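EvpC (Edwardsiella tarda, PDB 3EAA) is a type VI secretion system protein of the Hcp family, which probably forms hexameric rings that stack into the inner tube of the secretion machine. Local coordinates at residues 7-12 with 81-86; 52-57 with 153-158; 105-110 with 124-129. All blocks are in the same frame, centred on the assembly; numbering follows the deposited sequence.

Interaction 1: 7-12 with 81-86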
loop_
_atom_site.group_PDB
_atom_site.type_symbol
_atom_site.label_atom_id
_atom_site.label_comp_id
_atom_site.label_asym_id
_atom_site.label_seq_id
_atom_site.Cartn_x
_atom_site.Cartn_y
_atom_site.Cartn_z
ATOM N N ILE A 7 11.927 -29.371 6.738
ATOM C CA ILE A 7 10.861 -29.618 7.703
ATOM C C ILE A 7 10.289 -31.035 7.600
ATOM O O ILE A 7 10.025 -31.528 6.506
ATOM C CB ILE A 7 9.734 -28.578 7.562
ATOM C CG1 ILE A 7 8.952 -28.459 8.868
ATOM C CG2 ILE A 7 8.812 -28.918 6.390
ATOM C CD1 ILE A 7 7.860 -27.429 8.817
ATOM N N LYS A 8 10.096 -31.679 8.749
ATOM C CA LYS A 8 9.668 -33.078 8.794
ATOM C C LYS A 8 8.306 -33.314 9.445
ATOM O O LYS A 8 7.997 -32.760 10.502
ATOM C CB LYS A 8 10.707 -33.935 9.506
ATOM C CG LYS A 8 10.164 -35.272 9.962
ATOM C CD LYS A 8 11.272 -36.143 10.519
ATOM C CE LYS A 8 10.835 -37.600 10.602
ATOM N NZ LYS A 8 11.999 -38.541 10.625
ATOM N N LEU A 9 7.507 -34.158 8.790
ATOM C CA LEU A 9 6.179 -34.548 9.257
ATOM C C LEU A 9 6.100 -36.056 9.350
ATOM O O LEU A 9 6.651 -36.769 8.510
ATOM C CB LEU A 9 5.113 -34.093 8.272
ATOM C CG LEU A 9 4.462 -32.721 8.394
ATOM C CD1 LEU A 9 3.937 -32.313 7.030
ATOM C CD2 LEU A 9 3.339 -32.738 9.416
ATOM N N ASP A 10 5.390 -36.538 10.363
ATOM C CA ASP A 10 5.266 -37.969 10.604
ATOM C C ASP A 10 4.476 -38.666 9.510
ATOM O O ASP A 10 3.297 -38.382 9.304
ATOM C CB ASP A 10 4.634 -38.218 11.969
ATOM C CG ASP A 10 5.522 -37.756 13.099
ATOM O OD1 ASP A 10 6.741 -38.038 13.030
ATOM O OD2 ASP A 10 5.013 -37.113 14.043
ATOM N N LYS A 11 5.147 -39.578 8.814
ATOM C CA LYS A 11 4.560 -40.323 7.696
ATOM C C LYS A 11 4.075 -39.393 6.580
ATOM O O LYS A 11 2.928 -39.478 6.148
ATOM C CB LYS A 11 3.430 -41.259 8.164
ATOM C CG LYS A 11 3.906 -42.633 8.689
ATOM C CD LYS A 11 2.745 -43.583 9.044
ATOM C CE LYS A 11 2.070 -43.193 10.356
ATOM N NZ LYS A 11 0.800 -43.934 10.618
ATOM N N VAL A 12 4.957 -38.505 6.126
ATOM C CA VAL A 12 4.637 -37.532 5.079
ATOM C C VAL A 12 5.883 -37.183 4.266
ATOM O O VAL A 12 6.475 -36.121 4.432
ATOM C CB VAL A 12 4.026 -36.225 5.648
ATOM C CG1 VAL A 12 3.719 -35.244 4.521
ATOM C CG2 VAL A 12 2.764 -36.516 6.442
ATOM N N PRO A 81 1.756 -35.877 15.228
ATOM C CA PRO A 81 2.341 -35.858 16.566
ATOM C C PRO A 81 3.436 -34.824 16.643
ATOM O O PRO A 81 3.663 -34.214 17.684
ATOM C CB PRO A 81 2.979 -37.246 16.679
ATOM C CG PRO A 81 2.434 -38.046 15.514
ATOM C CD PRO A 81 2.168 -37.059 14.453
ATOM N N THR A 82 4.122 -34.635 15.526
ATOM C CA THR A 82 5.399 -33.952 15.568
ATOM C C THR A 82 5.805 -33.331 14.248
ATOM O O THR A 82 5.857 -33.996 13.215
ATOM C CB THR A 82 6.491 -34.935 15.989
ATOM O OG1 THR A 82 6.310 -35.269 17.367
ATOM C CG2 THR A 82 7.870 -34.336 15.776
ATOM N N LEU A 83 6.114 -32.044 14.310
ATOM C CA LEU A 83 6.705 -31.335 13.195
ATOM C C LEU A 83 8.072 -30.802 13.621
ATOM O O LEU A 83 8.184 -30.097 14.616
ATOM C CB LEU A 83 5.802 -30.182 12.772
ATOM C CG LEU A 83 6.375 -29.362 11.628
ATOM C CD1 LEU A 83 6.162 -30.111 10.327
ATOM C CD2 LEU A 83 5.747 -27.989 11.584
ATOM N N GLU A 84 9.105 -31.159 12.869
ATOM C CA GLU A 84 10.452 -30.704 13.152
ATOM C C GLU A 84 10.918 -29.713 12.107
ATOM O O GLU A 84 11.037 -30.045 10.943
ATOM C CB GLU A 84 11.428 -31.878 13.172
ATOM C CG GLU A 84 11.294 -32.799 14.367
ATOM C CD GLU A 84 11.943 -34.156 14.123
ATOM O OE1 GLU A 84 13.158 -34.211 13.821
ATOM O OE2 GLU A 84 11.234 -35.175 14.234
ATOM N N LEU A 85 11.200 -28.492 12.525
ATOM C CA LEU A 85 11.815 -27.537 11.617
ATOM C C LEU A 85 13.328 -27.475 11.835
ATOM O O LEU A 85 13.820 -27.584 12.970
ATOM C CB LEU A 85 11.192 -26.150 11.768
ATOM C CG LEU A 85 11.399 -25.275 10.531
ATOM C CD1 LEU A 85 10.243 -24.311 10.343
ATOM C CD2 LEU A 85 12.732 -24.541 10.600
ATOM N N GLU A 86 14.063 -27.300 10.743
ATOM C CA GLU A 86 15.511 -27.366 10.808
ATOM C C GLU A 86 16.190 -26.486 9.758
ATOM O O GLU A 86 16.034 -26.698 8.554
ATOM C CB GLU A 86 15.948 -28.815 10.647
ATOM C CG GLU A 86 17.241 -29.157 11.318
ATOM C CD GLU A 86 17.399 -30.654 11.526
ATOM O OE1 GLU A 86 16.465 -31.282 12.076
ATOM O OE2 GLU A 86 18.460 -31.199 11.147
#
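K8 and E84 form the hydrogen-bonded pair of antiparallel strands 7-9 and 82-86, whose axes approach to 4.7 Å. K8 N donates to E84 O at 2.9 Å with 161° at the hydrogen. The return bond, E84 N to K8 O at 3.1 Å, is just as straight and arrives in the carbonyl plane on a lone pair. Each of these two oxygens also takes a CA-H contact: I7 CA lies 3.3 Å from E84 O, and L83 CA meets K8 O in the same way.

Apolar contacts occupy the face carrying I7, L9, L83 and L85. I7 holds CG1 anti to its backbone N (chi1 -156°), and CD1 beyond it touches CD1 and CD2 of L83, both at 3.5 Å. L83 CD1 also meets L9 CG at 3.7 Å, so one methyl serves two residues of the partner strand. L57 of strand 52-62 packs on I7, L83 and L85.

Charged side chains lie on the other face. Those of K8 and E84 run side by side, pointing the same way, with K8 CD 3.8 Å from E84 OE2; K8 NZ stays 5.0 Å from that oxygen, which leaves a longer-range attraction at most.

Such pairing, with one apolar face turned to a second sheet, typifies neighbouring strands in the beta-barrel of Hcp proteins.

Interaction 2: 52-57 with 153-158; sequences AMMSVL and EGWSLI
M54, present as selenomethionine, rests its selenium against both W155 and L157, and the tight part of the contact gathers these three residues and A52. The SE atom of M54 is 3.6 Å from W155 CD1 and 3.8 Å from L157 CG. Its side chain extends about the CB-CG bond (chi2 163°), which carries SE across to these partners. Measured from the centroid of the W155 five-membered ring, M54 SE lies at 4.6 Å and 66° off the ring normal: an oblique Met-aromatic contact. W155 keeps CG anti to its backbone N (chi1 -179°), and the indole beyond it also receives A52, whose CB approaches CZ2 of W155 at 3.7 Å. A52 and M54 thus meet different parts of one indole, the benzene-ring and the pyrrole-ring atoms respectively. Y130, W135, W32 and A34 add further cover to M54, and V75 of a third subunit packs on both M54 and W155.

The looser side belongs to M53. Its CB points away from segment 153-158, and only the end of its side chain comes back, with CE 4.3 Å from L157 CD1. M53 remains partly exposed here, and a neighbouring subunit places its M40 against it and its S42 against L157. The backbones stay well apart, the nearest CA atoms, of M53 and L157, being 8.2 Å from each other. Just past W155 the chain bends: I158 N donates to S156 OG at 3.0 Å, an ST turn, and S156 OG also bonds E132.

Side chains of strand 52-54 thus pack on strand 154-156 and the turn after it, joining the two sheets of the Hcp beta-barrel near the subunit interfaces.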
loop_
_atom_site.group_PDB
_atom_site.type_symbol
_atom_site.label_atom_id
_atom_site.label_comp_id
_atom_site.label_asym_id
_atom_site.label_seq_id
_atom_site.Cartn_x
_atom_site.Cartn_y
_atom_site.Cartn_z
ATOM N N ALA A 52 0.394 -15.577 27.866
ATOM C CA ALA A 52 1.336 -15.946 26.852
ATOM C C ALA A 52 0.798 -16.295 25.529
ATOM O O ALA A 52 -0.094 -17.049 25.428
ATOM C CB ALA A 52 2.071 -17.043 27.321
HETATM N N MSE A 53 1.393 -15.803 24.483
HETATM C CA MSE A 53 0.993 -16.347 23.262
HETATM C C MSE A 53 1.826 -16.513 22.107
HETATM O O MSE A 53 2.700 -15.769 21.888
HETATM C CB MSE A 53 -0.357 -15.922 22.885
HETATM C CG MSE A 53 -1.003 -16.856 21.919
HETATM SE SE MSE A 53 -3.094 -17.580 22.520
HETATM C CE MSE A 53 -1.915 -18.697 20.905
HETATM N N MSE A 54 1.442 -17.499 21.322
HETATM C CA MSE A 54 2.179 -17.994 20.197
HETATM C C MSE A 54 1.451 -17.988 18.892
HETATM O O MSE A 54 0.272 -18.084 18.824
HETATM C CB MSE A 54 2.793 -19.339 20.517
HETATM C CG MSE A 54 3.279 -19.454 21.843
HETATM SE SE MSE A 54 3.602 -21.638 22.376
HETATM C CE MSE A 54 5.297 -20.446 21.478
ATOM N N SER A 55 2.215 -17.868 17.831
ATOM C CA SER A 55 1.694 -17.835 16.480
ATOM C C SER A 55 1.798 -19.059 15.628
ATOM O O SER A 55 2.566 -19.905 15.885
ATOM C CB SER A 55 2.182 -16.621 15.710
ATOM O OG SER A 55 3.268 -16.901 14.931
ATOM N N VAL A 56 0.986 -19.164 14.605
ATOM C CA VAL A 56 1.139 -20.286 13.708
ATOM C C VAL A 56 2.498 -20.158 13.041
ATOM O O VAL A 56 3.106 -19.083 13.056
ATOM C CB VAL A 56 0.027 -20.286 12.659
ATOM C CG1 VAL A 56 0.101 -21.525 11.814
ATOM C CG2 VAL A 56 -1.327 -20.199 13.344
ATOM N N LEU A 57 2.989 -21.262 12.489
ATOM C CA LEU A 57 4.204 -21.233 11.690
ATOM C C LEU A 57 3.773 -21.170 10.243
ATOM O O LEU A 57 2.892 -21.915 9.828
ATOM C CB LEU A 57 5.025 -22.493 11.918
ATOM C CG LEU A 57 6.171 -22.719 10.934
ATOM C CD1 LEU A 57 7.417 -21.981 11.372
ATOM C CD2 LEU A 57 6.471 -24.194 10.796
ATOM N N GLU A 153 14.867 -24.934 24.870
ATOM C CA GLU A 153 13.758 -24.478 25.689
ATOM C C GLU A 153 12.507 -24.385 24.827
ATOM O O GLU A 153 12.559 -24.640 23.621
ATOM C CB GLU A 153 14.085 -23.142 26.352
ATOM C CG GLU A 153 15.036 -23.278 27.526
ATOM C CD GLU A 153 15.895 -22.055 27.736
ATOM O OE1 GLU A 153 15.338 -20.947 27.896
ATOM O OE2 GLU A 153 17.135 -22.207 27.750
ATOM N N GLY A 154 11.382 -24.043 25.442
ATOM C CA GLY A 154 10.134 -24.053 24.716
ATOM C C GLY A 154 8.957 -23.760 25.606
ATOM O O GLY A 154 9.106 -23.115 26.632
ATOM N N TRP A 155 7.784 -24.248 25.223
ATOM C CA TRP A 155 6.566 -23.872 25.918
ATOM C C TRP A 155 5.378 -24.699 25.448
ATOM O O TRP A 155 5.396 -25.256 24.351
ATOM C CB TRP A 155 6.314 -22.383 25.703
ATOM C CG TRP A 155 5.115 -21.838 26.380
ATOM C CD1 TRP A 155 3.833 -21.868 25.921
ATOM C CD2 TRP A 155 5.075 -21.137 27.630
ATOM N NE1 TRP A 155 2.994 -21.244 26.812
ATOM C CE2 TRP A 155 3.732 -20.788 27.871
ATOM C CE3 TRP A 155 6.047 -20.780 28.570
ATOM C CZ2 TRP A 155 3.331 -20.103 29.013
ATOM C CZ3 TRP A 155 5.645 -20.095 29.707
ATOM C CH2 TRP A 155 4.301 -19.765 29.919
ATOM N N SER A 156 4.355 -24.789 26.295
ATOM C CA SER A 156 3.158 -25.570 25.988
ATOM C C SER A 156 1.881 -24.799 26.232
ATOM O O SER A 156 1.688 -24.235 27.302
ATOM C CB SER A 156 3.103 -26.832 26.836
ATOM O OG SER A 156 1.812 -27.422 26.781
ATOM N N LEU A 157 0.991 -24.823 25.246
ATOM C CA LEU A 157 -0.304 -24.167 25.344
ATOM C C LEU A 157 -1.339 -25.037 26.041
ATOM O O LEU A 157 -2.476 -24.610 26.242
ATOM C CB LEU A 157 -0.801 -23.782 23.954
ATOM C CG LEU A 157 0.065 -22.747 23.234
ATOM C CD1 LEU A 157 -0.339 -22.616 21.773
ATOM C CD2 LEU A 157 0.003 -21.400 23.952
ATOM N N ILE A 158 -0.954 -26.255 26.412
ATOM C CA ILE A 158 -1.859 -27.101 27.173
ATOM C C ILE A 158 -1.675 -26.860 28.674
ATOM O O ILE A 158 -2.604 -27.033 29.462
ATOM C CB ILE A 158 -1.666 -28.602 26.867
ATOM C CG1 ILE A 158 -1.076 -28.817 25.476
ATOM C CG2 ILE A 158 -2.987 -29.340 26.988
ATOM C CD1 ILE A 158 -1.030 -30.281 25.069
#

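Interaction 3: 105-110 with 124-129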
loop_
_atom_site.group_PDB
_atom_site.type_symbol
_atom_site.label_atom_id
_atom_site.label_comp_id
_atom_site.label_asym_id
_atom_site.label_seq_id
_atom_site.Cartn_x
_atom_site.Cartn_y
_atom_site.Cartn_z
ATOM N N VAL A 105 0.589 -31.231 15.940
ATOM C CA VAL A 105 0.473 -30.283 14.856
ATOM C C VAL A 105 -0.707 -30.561 13.938
ATOM O O VAL A 105 -1.095 -31.711 13.741
ATOM C CB VAL A 105 1.737 -30.295 13.987
ATOM C CG1 VAL A 105 1.939 -28.926 13.333
ATOM C CG2 VAL A 105 2.946 -30.681 14.811
ATOM N N ALA A 106 -1.251 -29.490 13.361
ATOM C CA ALA A 106 -2.274 -29.569 12.318
ATOM C C ALA A 106 -1.958 -28.606 11.172
ATOM O O ALA A 106 -1.253 -27.623 11.351
ATOM C CB ALA A 106 -3.646 -29.253 12.905
ATOM N N VAL A 107 -2.481 -28.886 9.989
ATOM C CA VAL A 107 -2.468 -27.893 8.924
ATOM C C VAL A 107 -3.743 -27.055 9.019
ATOM O O VAL A 107 -4.845 -27.569 8.833
ATOM C CB VAL A 107 -2.382 -28.532 7.519
ATOM C CG1 VAL A 107 -2.458 -27.449 6.461
ATOM C CG2 VAL A 107 -1.111 -29.350 7.363
ATOM N N SER A 108 -3.595 -25.769 9.319
ATOM C CA SER A 108 -4.753 -24.901 9.509
ATOM C C SER A 108 -5.175 -24.266 8.192
ATOM O O SER A 108 -6.317 -23.850 8.019
ATOM C CB SER A 108 -4.454 -23.818 10.548
ATOM O OG SER A 108 -3.205 -23.190 10.298
ATOM N N SER A 109 -4.241 -24.185 7.261
ATOM C CA SER A 109 -4.551 -23.679 5.943
ATOM C C SER A 109 -3.506 -24.141 4.953
ATOM O O SER A 109 -2.333 -24.333 5.279
ATOM C CB SER A 109 -4.627 -22.158 5.934
ATOM O OG SER A 109 -3.358 -21.589 5.651
ATOM N N TYR A 110 -3.967 -24.345 3.737
ATOM C CA TYR A 110 -3.100 -24.666 2.647
ATOM C C TYR A 110 -3.519 -23.732 1.539
ATOM O O TYR A 110 -4.708 -23.598 1.250
ATOM C CB TYR A 110 -3.316 -26.107 2.216
ATOM C CG TYR A 110 -2.733 -26.398 0.858
ATOM C CD1 TYR A 110 -1.478 -26.971 0.735
ATOM C CD2 TYR A 110 -3.421 -26.073 -0.299
ATOM C CE1 TYR A 110 -0.937 -27.228 -0.496
ATOM C CE2 TYR A 110 -2.882 -26.318 -1.525
ATOM C CZ TYR A 110 -1.641 -26.899 -1.622
ATOM O OH TYR A 110 -1.089 -27.149 -2.853
ATOM N N GLU A 124 3.349 -22.938 -2.834
ATOM C CA GLU A 124 2.323 -23.061 -1.816
ATOM C C GLU A 124 2.764 -22.452 -0.489
ATOM O O GLU A 124 3.961 -22.398 -0.171
ATOM C CB GLU A 124 1.874 -24.518 -1.638
ATOM C CG GLU A 124 2.995 -25.556 -1.608
ATOM C CD GLU A 124 2.479 -26.968 -1.324
ATOM O OE1 GLU A 124 1.801 -27.155 -0.294
ATOM O OE2 GLU A 124 2.740 -27.896 -2.124
ATOM N N THR A 125 1.775 -21.988 0.270
ATOM C CA THR A 125 2.003 -21.428 1.593
ATOM C C THR A 125 1.162 -22.158 2.622
ATOM O O THR A 125 -0.058 -22.183 2.526
ATOM C CB THR A 125 1.640 -19.952 1.635
ATOM O OG1 THR A 125 2.304 -19.276 0.560
ATOM C CG2 THR A 125 2.043 -19.337 2.979
ATOM N N ILE A 126 1.823 -22.749 3.610
ATOM C CA ILE A 126 1.134 -23.573 4.594
ATOM C C ILE A 126 1.210 -23.035 6.024
ATOM O O ILE A 126 2.278 -22.662 6.519
ATOM C CB ILE A 126 1.670 -25.015 4.611
ATOM C CG1 ILE A 126 1.687 -25.609 3.210
ATOM C CG2 ILE A 126 0.823 -25.871 5.528
ATOM C CD1 ILE A 126 2.966 -25.370 2.486
ATOM N N ASP A 127 0.063 -23.020 6.693
ATOM C CA ASP A 127 0.009 -22.617 8.084
ATOM C C ASP A 127 -0.171 -23.832 8.983
ATOM O O ASP A 127 -1.123 -24.600 8.840
ATOM C CB ASP A 127 -1.094 -21.581 8.314
ATOM C CG ASP A 127 -0.686 -20.184 7.856
ATOM O OD1 ASP A 127 0.335 -20.062 7.147
ATOM O OD2 ASP A 127 -1.371 -19.200 8.219
ATOM N N PHE A 128 0.770 -23.992 9.904
ATOM C CA PHE A 128 0.797 -25.118 10.811
ATOM C C PHE A 128 0.410 -24.706 12.221
ATOM O O PHE A 128 1.171 -24.020 12.908
ATOM C CB PHE A 128 2.191 -25.711 10.837
ATOM C CG PHE A 128 2.534 -26.503 9.619
ATOM C CD1 PHE A 128 3.427 -26.012 8.699
ATOM C CD2 PHE A 128 1.981 -27.750 9.409
ATOM C CE1 PHE A 128 3.759 -26.745 7.583
ATOM C CE2 PHE A 128 2.313 -28.487 8.303
ATOM C CZ PHE A 128 3.203 -27.986 7.384
ATOM N N ALA A 129 -0.783 -25.114 12.647
ATOM C CA ALA A 129 -1.197 -24.928 14.035
ATOM C C ALA A 129 -0.635 -26.055 14.916
ATOM O O ALA A 129 -0.403 -27.162 14.434
ATOM C CB ALA A 129 -2.701 -24.865 14.125
#
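V107 and F128 lie side by side, pointing the same way, with V107 CG2 3.7 Å from F128 CE2 and oblique to the ring. One face of the F128 ring carries CG2 of I126, 3.6 Å above the plane and offset toward the rim. At the Y110 ring, I126 CG1 comes obliquely to within 4.2 Å of CD1. OE1 of E124 sits at the edge of that ring, near its plane, with the ring and carboxylate planes 80° apart; the modelled closeness there is doubtful. E124 has its polar partners elsewhere, in K61 and S67, while helix 67-76 touches V107 and Y110, and the Y110 ring also meets W32 of a neighbouring subunit.

The backbone evidence locates a register shift. A106 N donates to A129 O at 2.7 Å, and a weak, bent bond returns. Further along, S108 N gives to D127 O at 2.8 Å, but D127 N donates at 3.1 Å to S109 O, so two residues of one strand stand opposite one of the other. The side chain of S108 reinforces this: OG lies between the backbone N and the carbonyl carbon (chi1 48°), from where it gives a second, weak bond of 2.9 Å to D127 O. That oxygen thus takes one good bond and one weak one from the same residue. D127 sends its own carboxylate to R58, in strand 52-62.

S108 and S109 against D127 make a classic beta bulge in the hairpin of strands 105-113 and 123-129. Y110 joins an antiparallel ladder with a neighbouring subunit, carrying the sheet across the interface, as expected of ring-forming Hcp proteins.

The three contacts meet around L57 and F128. Interaction 1 belongs to the seven-stranded sheet and interaction 3 to the four-stranded one, whereas interaction 2 bridges the two; the centres of 1 and 3 are about 12 Å apart, and that of 2 is about 17 and 16 Å from them. L57 CD2 packs on L85 CD1 at 3.8 Å, and L57 O probably accepts a hydrogen bond from F128 N at 3.0 Å, as strands 52-62 and 123-129 are neighbours. Along the chain, interaction 1 closes before 3 opens, 1 and 2 alternate, and 2 spans 3. The interleaving of 1 and 2 links the two sheets of the barrel, while interactions 2 and 3 both also face a neighbouring subunit.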